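Local coordinates for replication protein A (Methanococcus maripaludis, PDB 3E0E) that probably binds DNA as replication protein A, of which this chain is a single OB-fold domain, at residues Leu42-Trp56 / Gly82-Glu94. Numbering follows the deposited sequence.
Sequences LFLKDDTGSIRGTLW and GLEISVDNIGIIE
The Glu84 carboxylate meets the edge of the Arg52 guanidinium, the two planes 59° apart, while the Thr54 methyl, CG2, lies 3.7 Å above the guanidinium plane, an apolar cover for the centre of one flat face. Arg52 and Glu84 run side by side from neighbouring strands; the extended arginine, CG anti to the backbone N (chi1 180°), brings NH1 to 2.8 Å from Glu84 OE2, on its syn side but 33° out of the carboxylate plane, a salt bridge. NH2 also bonds Ser41 OG, and these two partners should limit the group's rotation. At the Trp56 ring edge, the indole NE1 gives a weak hydrogen bond to the short hydroxyl of Ser86, OG (3.2 Å).

Beneath these polar chains the strands pair in parallel: Arg52 O accepts from Ile85 N (2.9 Å), Thr54 N gives to Ile85 O, and Val87 N gives to Thr54 O. One water bridges Trp56 N and Val87 O. Gly53, lacking a side chain, leaves room for Leu44 CD1; Ile85 CG2 packs 3.6 Å from Gly53 CA. On the buried side, branched aliphatics suit the core: Leu55 CD2 packs on Val87 CG1 (3.8 Å). Leu42 CD1 and Ile90 CD1 meet tip to tip (4.1 Å). Strands 49-56 and 83-87 form the parallel pairing of third and fifth strands that marks the OB-fold barrel.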
ATOM      1  N   LEU A  42      -1.181  -0.905   5.525  1.00  8.82           N
ATOM      2  CA  LEU A  42      -2.484  -0.872   4.877  1.00 11.34           C
ATOM      3  C   LEU A  42      -2.779  -2.263   4.354  1.00 10.58           C
ATOM      4  O   LEU A  42      -1.863  -3.011   4.022  1.00 11.47           O
ATOM      5  CB  LEU A  42      -2.483   0.071   3.670  1.00 11.28           C
ATOM      6  CG  LEU A  42      -2.106   1.537   3.859  1.00 11.42           C
ATOM      7  CD1 LEU A  42      -2.238   2.279   2.526  1.00 11.74           C
ATOM      8  CD2 LEU A  42      -3.006   2.154   4.910  1.00 12.58           C
ATOM      9  N   PHE A  43      -4.053  -2.629   4.310  1.00  9.27           N
ATOM     10  CA  PHE A  43      -4.406  -3.904   3.719  1.00 10.60           C
ATOM     11  C   PHE A  43      -5.154  -3.478   2.468  1.00 10.04           C
ATOM     12  O   PHE A  43      -6.173  -2.796   2.541  1.00 10.69           O
ATOM     13  CB  PHE A  43      -5.294  -4.753   4.626  1.00 14.87           C
ATOM     14  CG  PHE A  43      -5.343  -6.193   4.212  1.00 19.00           C
ATOM     15  CD1 PHE A  43      -6.510  -6.750   3.706  1.00 20.88           C
ATOM     16  CD2 PHE A  43      -4.197  -6.980   4.277  1.00 20.68           C
ATOM     17  CE1 PHE A  43      -6.538  -8.072   3.267  1.00 23.04           C
ATOM     18  CE2 PHE A  43      -4.213  -8.303   3.841  1.00 24.76           C
ATOM     19  CZ  PHE A  43      -5.386  -8.850   3.334  1.00 24.01           C
ATOM     20  N   LEU A  44      -4.616  -3.867   1.320  1.00 11.30           N
ATOM     21  CA  LEU A  44      -5.172  -3.486   0.028  1.00  9.54           C
ATOM     22  C   LEU A  44      -5.830  -4.650  -0.684  1.00 10.71           C
ATOM     23  O   LEU A  44      -5.389  -5.788  -0.561  1.00 10.64           O
ATOM     24  CB  LEU A  44      -4.047  -2.927  -0.833  1.00  9.11           C
ATOM     25  CG  LEU A  44      -3.297  -1.754  -0.196  1.00  9.08           C
ATOM     26  CD1 LEU A  44      -1.992  -1.530  -0.928  1.00 11.29           C
ATOM     27  CD2 LEU A  44      -4.166  -0.507  -0.227  1.00 12.86           C
ATOM     28  N   LYS A  45      -6.874  -4.358  -1.451  1.00 10.61           N
ATOM     29  CA  LYS A  45      -7.582  -5.405  -2.171  1.00 13.56           C
ATOM     30  C   LYS A  45      -8.143  -4.928  -3.500  1.00 12.58           C
ATOM     31  O   LYS A  45      -8.528  -3.772  -3.637  1.00 11.93           O
ATOM     32  CB  LYS A  45      -8.746  -5.927  -1.318  1.00 17.56           C
ATOM     33  CG  LYS A  45      -9.585  -7.000  -2.011  1.00 21.29           C
ATOM     34  CD  LYS A  45     -10.821  -7.401  -1.212  1.00 24.56           C
ATOM     35  CE  LYS A  45     -11.874  -6.302  -1.200  1.00 27.36           C
ATOM     36  NZ  LYS A  45     -13.175  -6.774  -0.632  1.00 27.69           N
ATOM     37  N   ASP A  46      -8.149  -5.814  -4.491  1.00 11.99           N
ATOM     38  CA  ASP A  46      -8.766  -5.512  -5.776  1.00 12.83           C
ATOM     39  C   ASP A  46      -9.591  -6.741  -6.127  1.00 13.41           C
ATOM     40  O   ASP A  46      -9.790  -7.597  -5.266  1.00 13.33           O
ATOM     41  CB  ASP A  46      -7.745  -5.149  -6.879  1.00 13.72           C
ATOM     42  CG  ASP A  46      -6.779  -6.269  -7.229  1.00 12.08           C
ATOM     43  OD1 ASP A  46      -7.008  -7.450  -6.899  1.00 12.39           O
ATOM     44  OD2 ASP A  46      -5.768  -5.944  -7.884  1.00 13.74           O
ATOM     45  N   ASP A  47     -10.084  -6.841  -7.359  1.00 14.39           N
ATOM     46  CA  ASP A  47     -10.915  -7.985  -7.717  1.00 16.00           C
ATOM     47  C   ASP A  47     -10.177  -9.306  -7.902  1.00 16.85           C
ATOM     48  O   ASP A  47     -10.802 -10.320  -8.212  1.00 17.21           O
ATOM     49  CB  ASP A  47     -11.738  -7.677  -8.978  1.00 18.43           C
ATOM     50  CG  ASP A  47     -10.876  -7.339 -10.180  1.00 22.76           C
ATOM     51  OD1 ASP A  47     -11.440  -7.170 -11.285  1.00 23.36           O
ATOM     52  OD2 ASP A  47      -9.640  -7.238 -10.030  1.00 24.55           O
ATOM     53  N   THR A  48      -8.863  -9.307  -7.691  1.00 13.53           N
ATOM     54  CA  THR A  48      -8.069 -10.522  -7.862  1.00 13.41           C
ATOM     55  C   THR A  48      -7.360 -11.006  -6.604  1.00 14.44           C
ATOM     56  O   THR A  48      -6.861 -12.130  -6.564  1.00 15.89           O
ATOM     57  CB  THR A  48      -6.992 -10.343  -8.951  1.00 14.62           C
ATOM     58  OG1 THR A  48      -5.982  -9.438  -8.482  1.00 11.80           O
ATOM     59  CG2 THR A  48      -7.608  -9.796 -10.226  1.00 14.49           C
ATOM     60  N   GLY A  49      -7.296 -10.166  -5.581  1.00 15.48           N
ATOM     61  CA  GLY A  49      -6.630 -10.581  -4.361  1.00 15.15           C
ATOM     62  C   GLY A  49      -6.394  -9.456  -3.380  1.00 15.41           C
ATOM     63  O   GLY A  49      -6.946  -8.367  -3.526  1.00 13.69           O
ATOM     64  N   SER A  50      -5.568  -9.726  -2.378  1.00 13.10           N
ATOM     65  CA  SER A  50      -5.258  -8.739  -1.357  1.00 13.45           C
ATOM     66  C   SER A  50      -3.772  -8.795  -1.026  1.00 14.22           C
ATOM     67  O   SER A  50      -3.117  -9.822  -1.218  1.00 13.34           O
ATOM     68  CB  SER A  50      -6.077  -9.015  -0.099  1.00 16.37           C
ATOM     69  OG  SER A  50      -5.773 -10.294   0.427  1.00 18.68           O
ATOM     70  N   ILE A  51      -3.244  -7.690  -0.519  1.00 11.73           N
ATOM     71  CA  ILE A  51      -1.834  -7.630  -0.172  1.00 11.66           C
ATOM     72  C   ILE A  51      -1.601  -6.524   0.850  1.00 12.13           C
ATOM     73  O   ILE A  51      -2.344  -5.545   0.890  1.00  7.62           O
ATOM     74  CB  ILE A  51      -0.993  -7.351  -1.431  1.00 11.30           C
ATOM     75  CG1 ILE A  51       0.500  -7.443  -1.110  1.00 11.48           C
ATOM     76  CG2 ILE A  51      -1.337  -5.966  -1.982  1.00 10.34           C
ATOM     77  CD1 ILE A  51       1.381  -7.350  -2.328  1.00 10.87           C
ATOM     78  N   ARG A  52      -0.581  -6.697   1.682  1.00 10.58           N
ATOM     79  CA  ARG A  52      -0.236  -5.704   2.692  1.00 12.13           C
ATOM     80  C   ARG A  52       0.623  -4.633   2.035  1.00 11.64           C
ATOM     81  O   ARG A  52       1.489  -4.941   1.223  1.00 11.73           O
ATOM     82  CB  ARG A  52       0.560  -6.355   3.824  1.00 13.09           C
ATOM     83  CG  ARG A  52       0.977  -5.402   4.930  1.00 17.10           C
ATOM     84  CD  ARG A  52       2.091  -6.007   5.761  1.00 19.74           C
ATOM     85  NE  ARG A  52       2.376  -5.227   6.957  1.00 21.24           N
ATOM     86  CZ  ARG A  52       3.564  -5.174   7.553  1.00 21.07           C
ATOM     87  NH1 ARG A  52       4.592  -5.854   7.061  1.00 22.38           N
ATOM     88  NH2 ARG A  52       3.722  -4.442   8.646  1.00 22.75           N
ATOM     89  N   GLY A  53       0.364  -3.378   2.382  1.00 10.29           N
ATOM     90  CA  GLY A  53       1.145  -2.280   1.844  1.00  9.27           C
ATOM     91  C   GLY A  53       1.807  -1.568   3.004  1.00  9.57           C
ATOM     92  O   GLY A  53       1.181  -1.389   4.045  1.00 11.09           O
ATOM     93  N   THR A  54       3.068  -1.175   2.848  1.00  9.47           N
ATOM     94  CA  THR A  54       3.761  -0.483   3.923  1.00  8.70           C
ATOM     95  C   THR A  54       4.171   0.939   3.538  1.00  9.39           C
ATOM     96  O   THR A  54       4.930   1.157   2.590  1.00  9.19           O
ATOM     97  CB  THR A  54       5.006  -1.271   4.395  1.00 10.48           C
ATOM     98  OG1 THR A  54       5.883  -1.510   3.289  1.00 10.20           O
ATOM     99  CG2 THR A  54       4.586  -2.605   5.000  1.00  8.23           C
ATOM    100  N   LEU A  55       3.635   1.899   4.281  1.00  8.74           N
ATOM    101  CA  LEU A  55       3.917   3.315   4.078  1.00  9.44           C
ATOM    102  C   LEU A  55       5.026   3.660   5.057  1.00  9.78           C
ATOM    103  O   LEU A  55       4.868   3.475   6.262  1.00  6.40           O
ATOM    104  CB  LEU A  55       2.672   4.149   4.390  1.00  8.44           C
ATOM    105  CG  LEU A  55       1.445   3.968   3.493  1.00  9.93           C
ATOM    106  CD1 LEU A  55       0.259   4.679   4.114  1.00  7.26           C
ATOM    107  CD2 LEU A  55       1.730   4.505   2.093  1.00  9.32           C
ATOM    108  N   TRP A  56       6.145   4.158   4.546  1.00 10.54           N
ATOM    109  CA  TRP A  56       7.272   4.481   5.410  1.00  8.99           C
ATOM    110  C   TRP A  56       7.530   5.967   5.585  1.00 10.79           C
ATOM    111  O   TRP A  56       7.256   6.777   4.698  1.00 12.45           O
ATOM    112  CB  TRP A  56       8.556   3.826   4.886  1.00  9.31           C
ATOM    113  CG  TRP A  56       8.467   2.344   4.758  1.00 10.13           C
ATOM    114  CD1 TRP A  56       8.185   1.632   3.629  1.00 10.75           C
ATOM    115  CD2 TRP A  56       8.659   1.385   5.802  1.00 10.66           C
ATOM    116  NE1 TRP A  56       8.190   0.287   3.904  1.00 12.28           N
ATOM    117  CE2 TRP A  56       8.478   0.106   5.232  1.00 12.86           C
ATOM    118  CE3 TRP A  56       8.966   1.482   7.167  1.00 11.78           C
ATOM    119  CZ2 TRP A  56       8.594  -1.071   5.978  1.00 11.79           C
ATOM    120  CZ3 TRP A  56       9.082   0.310   7.910  1.00 11.05           C
ATOM    121  CH2 TRP A  56       8.896  -0.948   7.311  1.00 12.09           C
ATOM    122  N   GLY A  82       2.495 -13.365   3.061  1.00 35.49           N
ATOM    123  CA  GLY A  82       3.290 -13.785   1.923  1.00 33.51           C
ATOM    124  C   GLY A  82       3.991 -12.616   1.259  1.00 32.54           C
ATOM    125  O   GLY A  82       5.135 -12.294   1.586  1.00 34.15           O
ATOM    126  N   LEU A  83       3.305 -11.978   0.318  1.00 29.36           N
ATOM    127  CA  LEU A  83       3.873 -10.840  -0.384  1.00 25.21           C
ATOM    128  C   LEU A  83       3.388  -9.536   0.224  1.00 22.64           C
ATOM    129  O   LEU A  83       2.314  -9.475   0.822  1.00 22.77           O
ATOM    130  CB  LEU A  83       3.491 -10.880  -1.868  1.00 25.72           C
ATOM    131  CG  LEU A  83       4.010 -12.061  -2.692  1.00 25.69           C
ATOM    132  CD1 LEU A  83       3.496 -11.944  -4.119  1.00 25.63           C
ATOM    133  CD2 LEU A  83       5.530 -12.079  -2.672  1.00 23.64           C
ATOM    134  N   GLU A  84       4.199  -8.496   0.078  1.00 19.64           N
ATOM    135  CA  GLU A  84       3.860  -7.175   0.584  1.00 16.61           C
ATOM    136  C   GLU A  84       4.427  -6.173  -0.400  1.00 14.71           C
ATOM    137  O   GLU A  84       5.375  -6.471  -1.125  1.00 13.59           O
ATOM    138  CB  GLU A  84       4.490  -6.926   1.953  1.00 20.99           C
ATOM    139  CG  GLU A  84       4.265  -8.016   2.978  1.00 25.70           C
ATOM    140  CD  GLU A  84       4.788  -7.624   4.347  1.00 28.19           C
ATOM    141  OE1 GLU A  84       5.811  -6.911   4.405  1.00 27.65           O
ATOM    142  OE2 GLU A  84       4.182  -8.033   5.361  1.00 32.09           O
ATOM    143  N   ILE A  85       3.847  -4.985  -0.438  1.00 12.81           N
ATOM    144  CA  ILE A  85       4.353  -3.968  -1.337  1.00 12.20           C
ATOM    145  C   ILE A  85       4.863  -2.785  -0.521  1.00 12.62           C
ATOM    146  O   ILE A  85       4.115  -2.183   0.257  1.00 13.21           O
ATOM    147  CB  ILE A  85       3.264  -3.522  -2.345  1.00 15.05           C
ATOM    148  CG1 ILE A  85       3.823  -2.437  -3.268  1.00 15.07           C
ATOM    149  CG2 ILE A  85       2.017  -3.046  -1.603  1.00 14.37           C
ATOM    150  CD1 ILE A  85       2.980  -2.192  -4.503  1.00 17.33           C
ATOM    151  N   SER A  86       6.150  -2.486  -0.677  1.00 11.06           N
ATOM    152  CA  SER A  86       6.776  -1.366   0.015  1.00 10.95           C
ATOM    153  C   SER A  86       6.427  -0.178  -0.861  1.00  9.58           C
ATOM    154  O   SER A  86       6.862  -0.091  -2.009  1.00 10.39           O
ATOM    155  CB  SER A  86       8.289  -1.557   0.095  1.00 13.90           C
ATOM    156  OG  SER A  86       8.875  -0.572   0.924  1.00 13.43           O
ATOM    157  N   VAL A  87       5.625   0.729  -0.318  1.00  9.11           N
ATOM    158  CA  VAL A  87       5.160   1.875  -1.077  1.00  8.83           C
ATOM    159  C   VAL A  87       6.173   2.969  -1.351  1.00  9.70           C
ATOM    160  O   VAL A  87       6.811   3.494  -0.429  1.00 12.73           O
ATOM    161  CB  VAL A  87       3.929   2.511  -0.398  1.00 10.22           C
ATOM    162  CG1 VAL A  87       3.349   3.603  -1.280  1.00 11.09           C
ATOM    163  CG2 VAL A  87       2.888   1.442  -0.128  1.00 10.78           C
ATOM    164  N   ASP A  88       6.316   3.296  -2.633  1.00  9.47           N
ATOM    165  CA  ASP A  88       7.208   4.362  -3.088  1.00  9.77           C
ATOM    166  C   ASP A  88       6.360   5.617  -3.271  1.00 10.39           C
ATOM    167  O   ASP A  88       6.790   6.728  -2.969  1.00 12.76           O
ATOM    168  CB  ASP A  88       7.846   3.998  -4.432  1.00 13.12           C
ATOM    169  CG  ASP A  88       8.880   2.897  -4.309  1.00 15.50           C
ATOM    170  OD1 ASP A  88       9.151   2.226  -5.323  1.00 17.01           O
ATOM    171  OD2 ASP A  88       9.427   2.716  -3.201  1.00 19.56           O
ATOM    172  N   ASN A  89       5.142   5.426  -3.765  1.00 11.02           N
ATOM    173  CA  ASN A  89       4.235   6.541  -3.996  1.00  9.35           C
ATOM    174  C   ASN A  89       2.789   6.088  -3.875  1.00  7.80           C
ATOM    175  O   ASN A  89       2.455   4.945  -4.189  1.00  8.33           O
ATOM    176  CB  ASN A  89       4.471   7.130  -5.392  1.00 13.06           C
ATOM    177  CG  ASN A  89       3.597   8.334  -5.670  1.00 16.22           C
ATOM    178  OD1 ASN A  89       2.633   8.259  -6.437  1.00 19.62           O
ATOM    179  ND2 ASN A  89       3.921   9.454  -5.037  1.00 21.29           N
ATOM    180  N   ILE A  90       1.937   6.986  -3.392  1.00  7.80           N
ATOM    181  CA  ILE A  90       0.521   6.682  -3.244  1.00  7.91           C
ATOM    182  C   ILE A  90      -0.327   7.915  -3.549  1.00 10.28           C
ATOM    183  O   ILE A  90       0.045   9.045  -3.217  1.00 12.49           O
ATOM    184  CB  ILE A  90       0.199   6.153  -1.816  1.00  8.86           C
ATOM    185  CG1 ILE A  90      -1.290   5.806  -1.710  1.00  9.66           C
ATOM    186  CG2 ILE A  90       0.621   7.173  -0.760  1.00  6.94           C
ATOM    187  CD1 ILE A  90      -1.641   5.010  -0.458  1.00 10.02           C
ATOM    188  N   GLY A  91      -1.453   7.685  -4.213  1.00 10.84           N
ATOM    189  CA  GLY A  91      -2.362   8.763  -4.553  1.00 10.76           C
ATOM    190  C   GLY A  91      -3.765   8.216  -4.471  1.00  9.43           C
ATOM    191  O   GLY A  91      -3.969   7.015  -4.621  1.00 11.47           O
ATOM    192  N   ILE A  92      -4.741   9.079  -4.227  1.00 10.57           N
ATOM    193  CA  ILE A  92      -6.122   8.629  -4.132  1.00 12.23           C
ATOM    194  C   ILE A  92      -6.835   8.760  -5.474  1.00 12.80           C
ATOM    195  O   ILE A  92      -6.922   9.849  -6.044  1.00 15.28           O
ATOM    196  CB  ILE A  92      -6.890   9.441  -3.070  1.00 11.60           C
ATOM    197  CG1 ILE A  92      -6.209   9.286  -1.710  1.00 14.40           C
ATOM    198  CG2 ILE A  92      -8.334   8.976  -3.001  1.00 14.33           C
ATOM    199  CD1 ILE A  92      -6.770  10.180  -0.642  1.00 17.36           C
ATOM    200  N   ILE A  93      -7.340   7.639  -5.974  1.00 10.86           N
ATOM    201  CA  ILE A  93      -8.061   7.618  -7.236  1.00 12.82           C
ATOM    202  C   ILE A  93      -9.501   8.055  -6.989  1.00 13.07           C
ATOM    203  O   ILE A  93     -10.008   8.975  -7.630  1.00 13.47           O
ATOM    204  CB  ILE A  93      -8.079   6.201  -7.838  1.00 13.17           C
ATOM    205  CG1 ILE A  93      -6.646   5.733  -8.102  1.00 14.53           C
ATOM    206  CG2 ILE A  93      -8.945   6.174  -9.088  1.00 11.56           C
ATOM    207  CD1 ILE A  93      -5.834   6.651  -8.972  1.00 19.44           C
ATOM    208  N   GLU A  94     -10.143   7.391  -6.038  1.00 12.08           N
ATOM    209  CA  GLU A  94     -11.525   7.683  -5.687  1.00 13.13           C
ATOM    210  C   GLU A  94     -11.677   7.601  -4.175  1.00 13.90           C
ATOM    211  O   GLU A  94     -11.354   6.583  -3.562  1.00 14.72           O
ATOM    212  CB  GLU A  94     -12.452   6.678  -6.373  1.00 12.93           C
ATOM    213  CG  GLU A  94     -13.928   6.856  -6.080  1.00 17.10           C
ATOM    214  CD  GLU A  94     -14.785   5.913  -6.897  1.00 18.08           C
ATOM    215  OE1 GLU A  94     -14.996   6.183  -8.100  1.00 21.62           O
ATOM    216  OE2 GLU A  94     -15.231   4.891  -6.340  1.00 18.45           O
TER
HETATM  217  O   HOH W   1       0.158  -9.678   2.135  1.00 28.32           O
HETATM  218  O   HOH W   2       6.736   4.578   1.957  1.00 32.83           O